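Aminoglycoside phosphotransferase (Mycobacterium smegmatis, PDB 6EF6) phosphorylates (S)-1-amino-2-propanol, acting as the kinase associated with the aminoacetone utilization microcompartment. Local coordinates at residues 75-78 with 79-82; 157-160 with 161-165; 199-202 with 203-207; 332-335 with 336-340. All blocks are in the same frame, centred on the assembly; numbering follows the deposited sequence.

Contact 1. Residues 75-78 with 79-82; sequences YHQP and HEIE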
loop_
_atom_site.group_PDB
_atom_site.type_symbol
_atom_site.label_atom_id
_atom_site.label_comp_id
_atom_site.label_asym_id
_atom_site.label_seq_id
_atom_site.Cartn_x
_atom_site.Cartn_y
_atom_site.Cartn_z
ATOM N N TYR A 75 11.677 -8.457 -4.974
ATOM C CA TYR A 75 10.223 -8.305 -4.862
ATOM C C TYR A 75 9.555 -8.239 -6.227
ATOM O O TYR A 75 8.510 -8.869 -6.424
ATOM C CB TYR A 75 9.877 -7.072 -4.034
ATOM C CG TYR A 75 8.457 -7.006 -3.445
ATOM C CD1 TYR A 75 7.997 -7.986 -2.554
ATOM C CD2 TYR A 75 7.646 -5.927 -3.711
ATOM C CE1 TYR A 75 6.721 -7.901 -1.978
ATOM C CE2 TYR A 75 6.337 -5.837 -3.138
ATOM C CZ TYR A 75 5.916 -6.818 -2.289
ATOM O OH TYR A 75 4.670 -6.745 -1.685
ATOM N N HIS A 76 10.122 -7.491 -7.185
ATOM C CA HIS A 76 9.543 -7.408 -8.518
ATOM C C HIS A 76 10.598 -7.672 -9.576
ATOM O O HIS A 76 11.783 -7.390 -9.378
ATOM C CB HIS A 76 9.027 -6.003 -8.817
ATOM C CG HIS A 76 7.853 -5.588 -7.993
ATOM N ND1 HIS A 76 6.685 -6.314 -7.936
ATOM C CD2 HIS A 76 7.656 -4.480 -7.241
ATOM C CE1 HIS A 76 5.829 -5.683 -7.139
ATOM N NE2 HIS A 76 6.395 -4.571 -6.710
ATOM N N GLN A 77 10.124 -8.150 -10.727
ATOM C CA GLN A 77 10.870 -8.125 -11.971
ATOM C C GLN A 77 10.658 -6.796 -12.678
ATOM O O GLN A 77 9.669 -6.099 -12.441
ATOM C CB GLN A 77 10.381 -9.241 -12.888
ATOM C CG GLN A 77 10.525 -10.632 -12.305
ATOM C CD GLN A 77 11.949 -10.943 -11.895
ATOM O OE1 GLN A 77 12.251 -11.102 -10.708
ATOM N NE2 GLN A 77 12.836 -11.028 -12.877
ATOM N N PRO A 78 11.531 -6.425 -13.606
ATOM C CA PRO A 78 11.386 -5.091 -14.215
ATOM C C PRO A 78 10.095 -4.895 -14.987
ATOM O O PRO A 78 9.544 -3.801 -14.946
ATOM C CB PRO A 78 12.627 -4.947 -15.106
ATOM C CG PRO A 78 13.563 -5.982 -14.655
ATOM C CD PRO A 78 12.769 -7.106 -14.042
ATOM N N HIS A 79 9.589 -5.909 -15.681
ATOM C CA HIS A 79 8.348 -5.731 -16.427
ATOM C C HIS A 79 7.179 -5.422 -15.507
ATOM O O HIS A 79 6.262 -4.690 -15.892
ATOM C CB HIS A 79 8.073 -6.964 -17.297
ATOM C CG HIS A 79 7.489 -8.126 -16.547
ATOM N ND1 HIS A 79 8.268 -9.097 -15.952
ATOM C CD2 HIS A 79 6.203 -8.475 -16.307
ATOM C CE1 HIS A 79 7.485 -9.990 -15.373
ATOM N NE2 HIS A 79 6.228 -9.635 -15.572
ATOM N N GLU A 80 7.200 -5.958 -14.279
ATOM C CA GLU A 80 6.163 -5.644 -13.299
ATOM C C GLU A 80 6.229 -4.184 -12.894
ATOM O O GLU A 80 5.204 -3.520 -12.788
ATOM C CB GLU A 80 6.355 -6.500 -12.056
ATOM C CG GLU A 80 6.171 -7.985 -12.201
ATOM C CD GLU A 80 6.559 -8.689 -10.898
ATOM O OE1 GLU A 80 7.725 -9.109 -10.786
ATOM O OE2 GLU A 80 5.718 -8.760 -9.961
ATOM N N ILE A 81 7.439 -3.664 -12.674
ATOM C CA ILE A 81 7.595 -2.249 -12.347
ATOM C C ILE A 81 7.120 -1.393 -13.512
ATOM O O ILE A 81 6.392 -0.415 -13.323
ATOM C CB ILE A 81 9.052 -1.941 -11.938
ATOM C CG1 ILE A 81 9.500 -2.801 -10.730
ATOM C CG2 ILE A 81 9.195 -0.452 -11.626
ATOM C CD1 ILE A 81 11.003 -2.693 -10.345
ATOM N N GLU A 82 7.473 -1.789 -14.737
ATOM C CA GLU A 82 6.987 -1.070 -15.914
ATOM C C GLU A 82 5.463 -1.017 -15.958
ATOM O O GLU A 82 4.898 0.007 -16.340
ATOM C CB GLU A 82 7.528 -1.693 -17.188
ATOM C CG GLU A 82 9.031 -1.493 -17.339
ATOM C CD GLU A 82 9.608 -2.305 -18.478
ATOM O OE1 GLU A 82 8.873 -3.131 -19.062
ATOM O OE2 GLU A 82 10.803 -2.120 -18.781
#
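Glu80 reaches back from the first turn of helix 78-94 to grip the chain that leads into it, each carboxylate oxygen meeting a different donor. The main hold is almost straight: Gln77 N gives its hydrogen to Glu80 OE1 at 2.6 Å with an N-H...O angle of 177°, arriving from above the carboxylate plane. Gln77 is the N-cap and Glu80 stands three residues on, so this is one half of a capping box, a task glutamate suits because its chain is long enough to turn back. With CG anti to the carbonyl carbon (chi1 -66°) and an extended chain beyond, the carboxylate comes level with the N-cap amide. The other oxygen, OE2, takes a weak bond of 3.3 Å from His76 ND1 near the plane of the imidazole, and the two flat groups stand 88° apart. Close by, His76 CB rests on Ile81 CG1 at 3.8 Å, and this CB-to-CG1 contact is the apolar part of the turn. Pro78 fits the first helical position, where a missing N-H costs no helical bond, and Pro78 O receives Glu82 N at 2.9 Å. The solvent side is looser: Gln77 and His79 are exposed, meeting through Gln77 CB and His79 ND1 at 3.7 Å, while the amide of Gln77 leads away. Pro78 and Ile81 touch His125 of strand 124-130, and His76 NE2 bonds Asp254 O in a loop beyond, so the helix start is fixed between sheet and loop.

Contact 2. Residues 157-160 with 161-165; sequences LHEH and SQRWT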
loop_
_atom_site.group_PDB
_atom_site.type_symbol
_atom_site.label_atom_id
_atom_site.label_comp_id
_atom_site.label_asym_id
_atom_site.label_seq_id
_atom_site.Cartn_x
_atom_site.Cartn_y
_atom_site.Cartn_z
ATOM N N LEU A 157 -9.438 6.256 -7.835
ATOM C CA LEU A 157 -8.557 5.195 -8.331
ATOM C C LEU A 157 -9.354 3.993 -8.783
ATOM O O LEU A 157 -9.014 3.370 -9.801
ATOM C CB LEU A 157 -7.562 4.792 -7.239
ATOM C CG LEU A 157 -6.449 5.808 -6.980
ATOM C CD1 LEU A 157 -5.689 5.460 -5.711
ATOM C CD2 LEU A 157 -5.471 5.898 -8.164
ATOM N N HIS A 158 -10.404 3.626 -8.071
ATOM C CA HIS A 158 -11.231 2.523 -8.484
ATOM C C HIS A 158 -11.944 2.832 -9.792
ATOM O O HIS A 158 -12.063 1.965 -10.679
ATOM C CB HIS A 158 -12.241 2.197 -7.406
ATOM C CG HIS A 158 -11.626 1.644 -6.179
ATOM N ND1 HIS A 158 -12.376 1.349 -5.066
ATOM C CD2 HIS A 158 -10.363 1.254 -5.906
ATOM C CE1 HIS A 158 -11.596 0.847 -4.133
ATOM N NE2 HIS A 158 -10.363 0.779 -4.601
ATOM N N GLU A 159 -12.478 4.040 -9.934
ATOM C CA GLU A 159 -13.167 4.401 -11.163
ATOM C C GLU A 159 -12.220 4.307 -12.346
ATOM O O GLU A 159 -12.602 3.805 -13.419
ATOM C CB GLU A 159 -13.697 5.818 -11.006
ATOM C CG GLU A 159 -14.488 6.346 -12.226
ATOM C CD GLU A 159 -14.667 7.852 -12.195
ATOM O OE1 GLU A 159 -15.730 8.325 -11.736
ATOM O OE2 GLU A 159 -13.732 8.566 -12.614
ATOM N N HIS A 160 -10.994 4.830 -12.219
ATOM C CA HIS A 160 -10.032 4.713 -13.310
ATOM C C HIS A 160 -9.732 3.258 -13.628
ATOM O O HIS A 160 -9.751 2.832 -14.793
ATOM C CB HIS A 160 -8.742 5.461 -13.029
ATOM C CG HIS A 160 -7.807 5.374 -14.177
ATOM N ND1 HIS A 160 -6.849 4.392 -14.302
ATOM C CD2 HIS A 160 -7.804 6.049 -15.352
ATOM C CE1 HIS A 160 -6.239 4.517 -15.465
ATOM N NE2 HIS A 160 -6.820 5.502 -16.142
ATOM N N SER A 161 -9.445 2.467 -12.604
ATOM C CA SER A 161 -9.110 1.063 -12.811
ATOM C C SER A 161 -10.231 0.319 -13.544
ATOM O O SER A 161 -9.964 -0.529 -14.411
ATOM C CB SER A 161 -8.810 0.420 -11.438
ATOM O OG SER A 161 -8.822 -1.010 -11.504
ATOM N N GLN A 162 -11.480 0.597 -13.181
ATOM C CA GLN A 162 -12.619 -0.072 -13.805
ATOM C C GLN A 162 -12.786 0.269 -15.269
ATOM O O GLN A 162 -13.362 -0.532 -16.020
ATOM C CB GLN A 162 -13.896 0.320 -13.088
ATOM C CG GLN A 162 -13.981 -0.327 -11.722
ATOM C CD GLN A 162 -15.377 -0.707 -11.334
ATOM O OE1 GLN A 162 -16.146 0.118 -10.838
ATOM N NE2 GLN A 162 -15.721 -1.966 -11.560
ATOM N N ARG A 163 -12.343 1.441 -15.711
ATOM C CA ARG A 163 -12.559 1.785 -17.109
ATOM C C ARG A 163 -11.306 1.668 -17.962
ATOM O O ARG A 163 -11.409 1.673 -19.190
ATOM C CB ARG A 163 -13.146 3.186 -17.185
ATOM C CG ARG A 163 -12.219 4.304 -16.861
ATOM C CD ARG A 163 -12.933 5.666 -16.958
ATOM N NE ARG A 163 -12.410 6.622 -15.979
ATOM C CZ ARG A 163 -11.405 7.473 -16.190
ATOM N NH1 ARG A 163 -11.020 8.278 -15.201
ATOM N NH2 ARG A 163 -10.787 7.528 -17.370
ATOM N N TRP A 164 -10.149 1.470 -17.349
ATOM C CA TRP A 164 -8.886 1.530 -18.076
ATOM C C TRP A 164 -8.679 0.231 -18.815
ATOM O O TRP A 164 -8.632 -0.844 -18.206
ATOM C CB TRP A 164 -7.728 1.754 -17.097
ATOM C CG TRP A 164 -6.355 1.894 -17.744
ATOM C CD1 TRP A 164 -6.048 2.584 -18.904
ATOM C CD2 TRP A 164 -5.130 1.344 -17.271
ATOM N NE1 TRP A 164 -4.705 2.489 -19.172
ATOM C CE2 TRP A 164 -4.119 1.747 -18.177
ATOM C CE3 TRP A 164 -4.780 0.552 -16.162
ATOM C CZ2 TRP A 164 -2.799 1.371 -18.008
ATOM C CZ3 TRP A 164 -3.470 0.189 -16.000
ATOM C CH2 TRP A 164 -2.497 0.612 -16.908
ATOM N N THR A 165 -8.479 0.338 -20.121
ATOM C CA THR A 165 -8.064 -0.809 -20.899
ATOM C C THR A 165 -6.550 -0.945 -20.773
ATOM O O THR A 165 -5.802 -0.063 -21.205
ATOM C CB THR A 165 -8.512 -0.631 -22.346
ATOM O OG1 THR A 165 -9.947 -0.586 -22.358
ATOM C CG2 THR A 165 -8.009 -1.775 -23.225
#
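His160 and Trp164 sit one turn apart where helix 147-163 of this kinase-like phosphotransferase fold comes to its C-terminal end. The backbone bonds record how the helix runs out. Two regular ones remain, Ser161 N to Leu157 O at 3.0 Å and Gln162 N to His158 O at 2.9 Å. Then the pattern shifts: Arg163 N binds Glu159 O only weakly and turns to His160 O at 3.1 Å, approaching from above that carbonyl's plane, an i to i+3 bond of the 3-10 kind. His160 O also takes a weak bond from the N of Trp164, the first residue to leave helical angles. Most polar ends find their partners in other parts of the chain. His158 bonds Tyr289 OH through ND1 and Asp264 OD2 through NE2, Ser161 OG gives its hydrogen to Leu227 O, and Gln162 OE1 receives Arg293 NH1. His160 ND1 accepts the indole N-H of Trp87 on helix 78-94, whereas Arg163 NH1 gives to Asp94 O. Within the turn, Glu159 OE2 lies 3.8 Å from Arg163 NH1, a long salt bridge at the guanidinium's edge, as suits the more exposed side of the helix end. His160 CD2 lies over one face of the guanidinium, off its centre, the two planes 84° apart. His160 is well placed to fill a buried corner, being flat as well as polar: its CG anti to the backbone N (chi1 -178°) sets the imidazole beside the indole of Trp164, where its CE1 stands over a face of the indole, 3.5 Å from Trp164 CG.

Contact 3. Residues 199-202 with 203-207; sequences SETA and LLTRA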
loop_
_atom_site.group_PDB
_atom_site.type_symbol
_atom_site.label_atom_id
_atom_site.label_comp_id
_atom_site.label_asym_id
_atom_site.label_seq_id
_atom_site.Cartn_x
_atom_site.Cartn_y
_atom_site.Cartn_z
ATOM N N SER A 199 -3.675 -20.037 22.097
ATOM C CA SER A 199 -4.962 -19.362 22.197
ATOM C C SER A 199 -5.163 -18.370 21.073
ATOM O O SER A 199 -6.257 -18.290 20.508
ATOM C CB SER A 199 -5.084 -18.627 23.535
ATOM O OG SER A 199 -5.087 -19.547 24.619
ATOM N N GLU A 200 -4.116 -17.644 20.722
ATOM C CA GLU A 200 -4.221 -16.664 19.646
ATOM C C GLU A 200 -4.476 -17.339 18.311
ATOM O O GLU A 200 -5.305 -16.891 17.500
ATOM C CB GLU A 200 -2.967 -15.808 19.521
ATOM C CG GLU A 200 -2.571 -15.024 20.781
ATOM C CD GLU A 200 -1.800 -15.760 21.799
ATOM O OE1 GLU A 200 -1.695 -17.020 21.760
ATOM O OE2 GLU A 200 -1.289 -15.144 22.749
ATOM N N THR A 201 -3.775 -18.453 18.039
ATOM C CA THR A 201 -3.958 -19.112 16.755
ATOM C C THR A 201 -5.364 -19.690 16.658
ATOM O O THR A 201 -5.959 -19.677 15.588
ATOM C CB THR A 201 -2.909 -20.178 16.573
ATOM O OG1 THR A 201 -1.579 -19.626 16.602
ATOM C CG2 THR A 201 -3.095 -20.865 15.246
ATOM N N ALA A 202 -5.957 -20.131 17.746
ATOM C CA ALA A 202 -7.349 -20.581 17.725
ATOM C C ALA A 202 -8.296 -19.448 17.351
ATOM O O ALA A 202 -9.143 -19.606 16.458
ATOM C CB ALA A 202 -7.705 -21.206 19.061
ATOM N N LEU A 203 -8.221 -18.306 18.055
ATOM C CA LEU A 203 -9.101 -17.165 17.751
ATOM C C LEU A 203 -8.908 -16.669 16.337
ATOM O O LEU A 203 -9.868 -16.453 15.595
ATOM C CB LEU A 203 -8.825 -16.016 18.721
ATOM C CG LEU A 203 -9.553 -16.094 20.055
ATOM C CD1 LEU A 203 -9.004 -15.062 20.983
ATOM C CD2 LEU A 203 -11.008 -15.783 19.816
ATOM N N LEU A 204 -7.666 -16.510 15.930
ATOM C CA LEU A 204 -7.350 -15.912 14.653
ATOM C C LEU A 204 -7.701 -16.860 13.525
ATOM O O LEU A 204 -8.147 -16.436 12.458
ATOM C CB LEU A 204 -5.897 -15.447 14.537
ATOM C CG LEU A 204 -5.525 -14.323 15.536
ATOM C CD1 LEU A 204 -4.037 -14.137 15.574
ATOM C CD2 LEU A 204 -6.203 -13.038 15.203
ATOM N N THR A 205 -7.505 -18.191 13.693
ATOM C CA THR A 205 -7.880 -19.156 12.660
ATOM C C THR A 205 -9.381 -19.220 12.498
ATOM O O THR A 205 -9.878 -19.275 11.378
ATOM C CB THR A 205 -7.330 -20.561 12.937
ATOM O OG1 THR A 205 -5.911 -20.521 12.962
ATOM C CG2 THR A 205 -7.761 -21.576 11.826
ATOM N N ARG A 206 -10.149 -19.155 13.592
ATOM C CA ARG A 206 -11.600 -19.209 13.441
ATOM C C ARG A 206 -12.100 -18.001 12.681
ATOM O O ARG A 206 -12.952 -18.125 11.806
ATOM C CB ARG A 206 -12.216 -19.287 14.838
ATOM C CG ARG A 206 -13.691 -19.711 14.845
ATOM C CD ARG A 206 -13.806 -21.158 14.364
ATOM N NE ARG A 206 -15.127 -21.755 14.589
ATOM C CZ ARG A 206 -15.728 -22.584 13.734
ATOM N NH1 ARG A 206 -15.121 -22.949 12.613
ATOM N NH2 ARG A 206 -16.926 -23.101 14.012
ATOM N N ALA A 207 -11.579 -16.817 13.010
ATOM C CA ALA A 207 -11.973 -15.597 12.319
ATOM C C ALA A 207 -11.472 -15.612 10.891
ATOM O O ALA A 207 -12.227 -15.228 9.974
ATOM C CB ALA A 207 -11.451 -14.365 13.071
#
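Thr201 and Thr205, one turn apart on helix 198-218, lie side by side and point the same way, joined first by hydrogen bonds. Thr201 O accepts two of them: Thr205 N at 2.9 Å and Thr205 OG1 at 2.8 Å, which arrive from opposite faces of the carbonyl plane. The hydroxyl gets there because OG1 stands beside its own backbone N, anti to the carbonyl carbon (chi1 -61°). Thr201 OG1 in its turn bonds Gly197 O, one turn earlier. The remaining backbone bonds, such as Leu204 N to Glu200 O at 2.9 Å, are those of a regular alpha helix. The side chain of Thr201 comes within about 4 Å of a bound sodium ion, whose site includes Gln191 and Val196.

Carbon-to-oxygen van der Waals contacts come next. Thr201 CG2 leans on Thr205 OG1 at 3.6 Å, and on another side of the helix Leu204 CG lies 3.2 Å from Glu200 O. Leucine suits this buried position, where it makes apolar contacts with Phe308 and Leu315 of helix 303-320; Ala202 keeps the exposed side slim.

With both threonine hydroxyls bonded to carbonyls of their own helix, these polar side chains can sit on it without needing a partner across it.

Contact 4. Residues 332-335 with 336-340; sequences ISYA and AGSCA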
loop_
_atom_site.group_PDB
_atom_site.type_symbol
_atom_site.label_atom_id
_atom_site.label_comp_id
_atom_site.label_asym_id
_atom_site.label_seq_id
_atom_site.Cartn_x
_atom_site.Cartn_y
_atom_site.Cartn_z
ATOM N N ILE A 332 3.913 -9.123 19.948
ATOM C CA ILE A 332 3.018 -9.641 20.975
ATOM C C ILE A 332 1.814 -8.722 21.143
ATOM O O ILE A 332 0.652 -9.168 21.163
ATOM C CB ILE A 332 3.793 -9.866 22.287
ATOM C CG1 ILE A 332 4.755 -11.085 22.142
ATOM C CG2 ILE A 332 2.826 -10.119 23.404
ATOM C CD1 ILE A 332 5.821 -11.107 23.257
ATOM N N SER A 333 2.071 -7.418 21.237
ATOM C CA SER A 333 0.944 -6.496 21.403
ATOM C C SER A 333 0.078 -6.421 20.152
ATOM O O SER A 333 -1.159 -6.404 20.266
ATOM C CB SER A 333 1.446 -5.129 21.795
ATOM O OG SER A 333 2.067 -5.153 23.079
ATOM N N TYR A 334 0.668 -6.436 18.973
ATOM C CA TYR A 334 -0.152 -6.417 17.755
ATOM C C TYR A 334 -0.972 -7.683 17.649
ATOM O O TYR A 334 -2.143 -7.648 17.217
ATOM C CB TYR A 334 0.728 -6.201 16.538
ATOM C CG TYR A 334 -0.018 -5.698 15.311
ATOM C CD1 TYR A 334 -0.487 -4.390 15.260
ATOM C CD2 TYR A 334 -0.232 -6.515 14.202
ATOM C CE1 TYR A 334 -1.174 -3.918 14.147
ATOM C CE2 TYR A 334 -0.916 -6.058 13.079
ATOM C CZ TYR A 334 -1.356 -4.750 13.063
ATOM O OH TYR A 334 -2.009 -4.361 11.913
ATOM N N ALA A 335 -0.383 -8.814 17.979
ATOM C CA ALA A 335 -1.130 -10.061 17.991
ATOM C C ALA A 335 -2.303 -9.999 18.959
ATOM O O ALA A 335 -3.402 -10.476 18.630
ATOM C CB ALA A 335 -0.216 -11.207 18.331
ATOM N N ALA A 336 -2.105 -9.430 20.149
ATOM C CA ALA A 336 -3.196 -9.310 21.121
ATOM C C ALA A 336 -4.331 -8.440 20.590
ATOM O O ALA A 336 -5.507 -8.823 20.719
ATOM C CB ALA A 336 -2.672 -8.811 22.460
ATOM N N GLY A 337 -3.998 -7.322 19.946
ATOM C CA GLY A 337 -5.057 -6.495 19.364
ATOM C C GLY A 337 -5.741 -7.206 18.200
ATOM O O GLY A 337 -6.957 -7.055 18.018
ATOM N N SER A 338 -5.025 -8.062 17.481
ATOM C CA SER A 338 -5.632 -8.824 16.397
ATOM C C SER A 338 -6.662 -9.798 16.966
ATOM O O SER A 338 -7.724 -10.030 16.357
ATOM C CB SER A 338 -4.572 -9.579 15.622
ATOM O OG SER A 338 -3.553 -8.734 15.099
ATOM N N CYS A 339 -6.365 -10.395 18.122
ATOM C CA CYS A 339 -7.291 -11.300 18.776
ATOM C C CYS A 339 -8.546 -10.585 19.256
ATOM O O CYS A 339 -9.656 -11.152 19.177
ATOM C CB CYS A 339 -6.604 -12.023 19.931
ATOM S SG CYS A 339 -5.361 -13.208 19.401
ATOM N N ALA A 340 -8.412 -9.375 19.808
ATOM C CA ALA A 340 -9.569 -8.593 20.199
ATOM C C ALA A 340 -10.464 -8.325 18.994
ATOM O O ALA A 340 -11.700 -8.461 19.096
ATOM C CB ALA A 340 -9.125 -7.313 20.908
#
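Tyr334 and Ser338 meet within a single turn of the long helix 325-347, a local i to i+4 contact on the helix face turned toward helix 303-320. Its centre is the carbonyl of Tyr334. Ser338 N reaches Tyr334 O at 2.9 Å as the usual helical bond, and Ser338 OG adds a second at 2.8 Å, coming from the opposite face and standing 37° out of the carbonyl plane. Serine can do this because its short side chain folds back with OG beside the backbone N (chi1 -57°). The same hydroxyl receives Arg311 NE, while Arg311 NH2 goes to Tyr334 O, so one arginine of helix 303-320 serves both polar atoms and also lies against the tyrosine ring in a cation-pi contact. Tyr334 OH extends further, to Glu273 OE1. A buried carbonyl and hydroxyl are in this way supplied with donors, and the nearby positive charge would probably polarise both.

Small residues fill the rest of the turn. Ala335 touches Leu315 of helix 303-320 with its small methyl group, and Ala335 O takes Cys339 N at 3.0 Å. On the exposed side Ala336 CB lies 3.6 Å from Ile332 O. Gly337 N binds Ser333 O without adding bulk. Serine and threonine hydroxyls commonly bond the i-4 carbonyl within alpha helices, here where helix 325-347 packs on helices 303-320 and 198-218.

In the fold
From the N terminus the chain runs through the contacts in series, none nesting in or crossing another, and each is a local contact between residues up to five apart. Contact 1 starts helix 78-94 after the loop from strand 64-70; contact 2 ends helix 147-163. Their nearest atoms are about 7 Å apart without touching, yet helix 78-94 joins them, since its later residues carry the end of helix 147-163. Contacts 3 and 4 lie farther on, within helices 198-218 and 325-347, and these do touch: Glu200 CB meets Cys339 SG at 3.5 Å, and Leu204 CD2 meets Ser338 O at 3.6 Å. Contact 4 lies across the chain's centre from contacts 1 and 2.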